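Local coordinates for protein putative ribose operon repressor (Burkholderia thailandensis, PDB 3EGC) that probably acts as a LacI-type transcriptional repressor, binding DNA to regulate genes, perhaps those for ribose use, through a periplasmic-binding-protein-like sensor domain, at residues 104-109 against 136-141. Numbering follows the deposited sequence.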
loop_
_atom_site.group_PDB
_atom_site.type_symbol
_atom_site.label_atom_id
_atom_site.label_comp_id
_atom_site.label_asym_id
_atom_site.label_seq_id
_atom_site.Cartn_x
_atom_site.Cartn_y
_atom_site.Cartn_z
ATOM N N ALA A 104 -21.378 -9.007 -4.444
ATOM C CA ALA A 104 -20.530 -7.873 -4.649
ATOM C C ALA A 104 -20.569 -6.958 -3.406
ATOM O O ALA A 104 -21.634 -6.767 -2.782
ATOM C CB ALA A 104 -20.988 -7.172 -5.865
ATOM N N VAL A 105 -19.393 -6.439 -3.049
ATOM C CA VAL A 105 -19.209 -5.407 -2.071
ATOM C C VAL A 105 -18.513 -4.216 -2.750
ATOM O O VAL A 105 -17.319 -4.265 -3.035
ATOM C CB VAL A 105 -18.313 -5.862 -0.892
ATOM C CG1 VAL A 105 -18.224 -4.716 0.189
ATOM C CG2 VAL A 105 -18.817 -7.168 -0.326
ATOM N N LEU A 106 -19.264 -3.135 -2.929
ATOM C CA LEU A 106 -18.865 -1.977 -3.656
ATOM C C LEU A 106 -18.962 -0.686 -2.786
ATOM O O LEU A 106 -19.588 -0.677 -1.763
ATOM C CB LEU A 106 -19.802 -1.857 -4.861
ATOM C CG LEU A 106 -20.048 -3.157 -5.648
ATOM C CD1 LEU A 106 -21.201 -2.946 -6.726
ATOM C CD2 LEU A 106 -18.755 -3.668 -6.314
ATOM N N SER A 107 -18.361 0.402 -3.237
ATOM C CA SER A 107 -18.564 1.711 -2.578
ATOM C C SER A 107 -19.732 2.464 -3.181
ATOM O O SER A 107 -20.169 2.140 -4.299
ATOM C CB SER A 107 -17.321 2.601 -2.685
ATOM O OG SER A 107 -16.244 2.031 -1.963
ATOM N N GLU A 108 -20.208 3.480 -2.461
ATOM C CA GLU A 108 -21.190 4.416 -3.049
ATOM C C GLU A 108 -20.547 5.479 -3.975
ATOM O O GLU A 108 -20.490 6.696 -3.663
ATOM C CB GLU A 108 -22.126 5.029 -1.986
ATOM C CG GLU A 108 -21.411 5.932 -0.961
ATOM C CD GLU A 108 -22.252 6.219 0.289
ATOM O OE1 GLU A 108 -23.416 5.743 0.371
ATOM O OE2 GLU A 108 -21.738 6.930 1.177
ATOM N N ASN A 109 -20.069 5.022 -5.122
ATOM C CA ASN A 109 -19.290 5.903 -6.018
ATOM C C ASN A 109 -19.999 7.150 -6.565
ATOM O O ASN A 109 -19.466 8.259 -6.444
ATOM C CB ASN A 109 -18.695 5.120 -7.162
ATOM C CG ASN A 109 -17.802 3.956 -6.686
ATOM O OD1 ASN A 109 -16.813 4.172 -5.991
ATOM N ND2 ASN A 109 -18.115 2.747 -7.135
ATOM N N GLY A 136 -13.921 1.866 -19.364
ATOM C CA GLY A 136 -14.905 0.807 -19.210
ATOM C C GLY A 136 -15.433 0.494 -17.806
ATOM O O GLY A 136 -16.607 0.025 -17.642
ATOM N N LEU A 137 -14.600 0.734 -16.805
ATOM C CA LEU A 137 -14.812 0.166 -15.458
ATOM C C LEU A 137 -16.027 0.711 -14.775
ATOM O O LEU A 137 -16.404 1.832 -15.000
ATOM C CB LEU A 137 -13.587 0.411 -14.540
ATOM C CG LEU A 137 -12.303 -0.212 -14.986
ATOM C CD1 LEU A 137 -11.150 0.388 -14.212
ATOM C CD2 LEU A 137 -12.399 -1.750 -14.812
ATOM N N MET A 138 -16.613 -0.090 -13.915
ATOM C CA MET A 138 -17.750 0.314 -13.117
ATOM C C MET A 138 -17.387 1.551 -12.255
ATOM O O MET A 138 -18.175 2.503 -12.102
ATOM C CB MET A 138 -18.196 -0.871 -12.238
ATOM C CG MET A 138 -19.546 -0.692 -11.532
ATOM S SD MET A 138 -19.751 -1.592 -9.921
ATOM C CE MET A 138 -18.773 -0.466 -8.959
ATOM N N THR A 139 -16.204 1.533 -11.693
ATOM C CA THR A 139 -15.804 2.613 -10.827
ATOM C C THR A 139 -15.670 3.937 -11.591
ATOM O O THR A 139 -16.284 4.927 -11.212
ATOM C CB THR A 139 -14.503 2.285 -10.108
ATOM O OG1 THR A 139 -13.531 1.909 -11.104
ATOM C CG2 THR A 139 -14.736 1.139 -9.091
ATOM N N SER A 140 -14.924 3.942 -12.691
ATOM C CA SER A 140 -14.844 5.105 -13.575
ATOM C C SER A 140 -16.198 5.569 -14.021
ATOM O O SER A 140 -16.444 6.772 -14.044
ATOM C CB SER A 140 -14.073 4.805 -14.841
ATOM O OG SER A 140 -12.876 4.213 -14.537
ATOM N N ARG A 141 -17.057 4.617 -14.423
ATOM C CA ARG A 141 -18.360 4.964 -14.947
ATOM C C ARG A 141 -19.183 5.688 -13.838
ATOM O O ARG A 141 -19.778 6.727 -14.053
ATOM C CB ARG A 141 -19.051 3.680 -15.465
ATOM C CG ARG A 141 -19.566 3.763 -16.860
ATOM C CD ARG A 141 -19.070 2.688 -17.815
ATOM N NE ARG A 141 -18.776 1.371 -17.250
ATOM C CZ ARG A 141 -19.683 0.627 -16.649
ATOM N NH1 ARG A 141 -19.366 -0.571 -16.179
ATOM N NH2 ARG A 141 -20.910 1.122 -16.524
#
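Met-138, in the first turn of helix 138-153, reaches across to Leu-106 near the end of strand 103-107, and this apolar meeting carries much of the contact. Its CG lies trans to the backbone N (chi1 -169°), which sends the thioether out toward the strand, and a bend at chi3 (77°) turns the methyl CE toward Asn-109. Two atoms of Met-138 therefore touch the same leucine branch: SD lies 3.8 Å from Leu-106 CD1, and CE sits 4.1 Å from that same CD1. The second leucine methyl, CD2, only grazes CE of Met-138, at 4.2 Å.

Asn-109, in the first turn of helix 109-122, brings a polar group against apolar ones. Its side chain runs at about a right angle to that of Met-138, and its ND2 comes within 3.8 Å of the methyl CE of Met-138; Thr-139 offers its methyl, CG2, at 4.2 Å from the same ND2. These are van der Waals contacts, and no hydrogen bond joins the two segments. The amide is held from further along helix 138-153 instead: OD1 of Asn-109 accepts from Arg-143, while ND2 donates to Glu-142. With both ends engaged, the rotation of this buried amide is fixed.

Within 136-141, Arg-141 folds back on the loop before its helix. Its NE donates to Gly-136 O at 2.6 Å, nearly straight at 161°, approaching from above the plane of that carbonyl, and NH1 adds a weak bond to the same oxygen.

Leu-106 meeting Met-138 spans two lobes, whereas Asn-109, past the crossing of the chain, packs inside the second. Such packing where the chain passes through the hinge from one lobe to the other is consistent with the two-lobed periplasmic-binding-protein fold of LacI-family sensor domains.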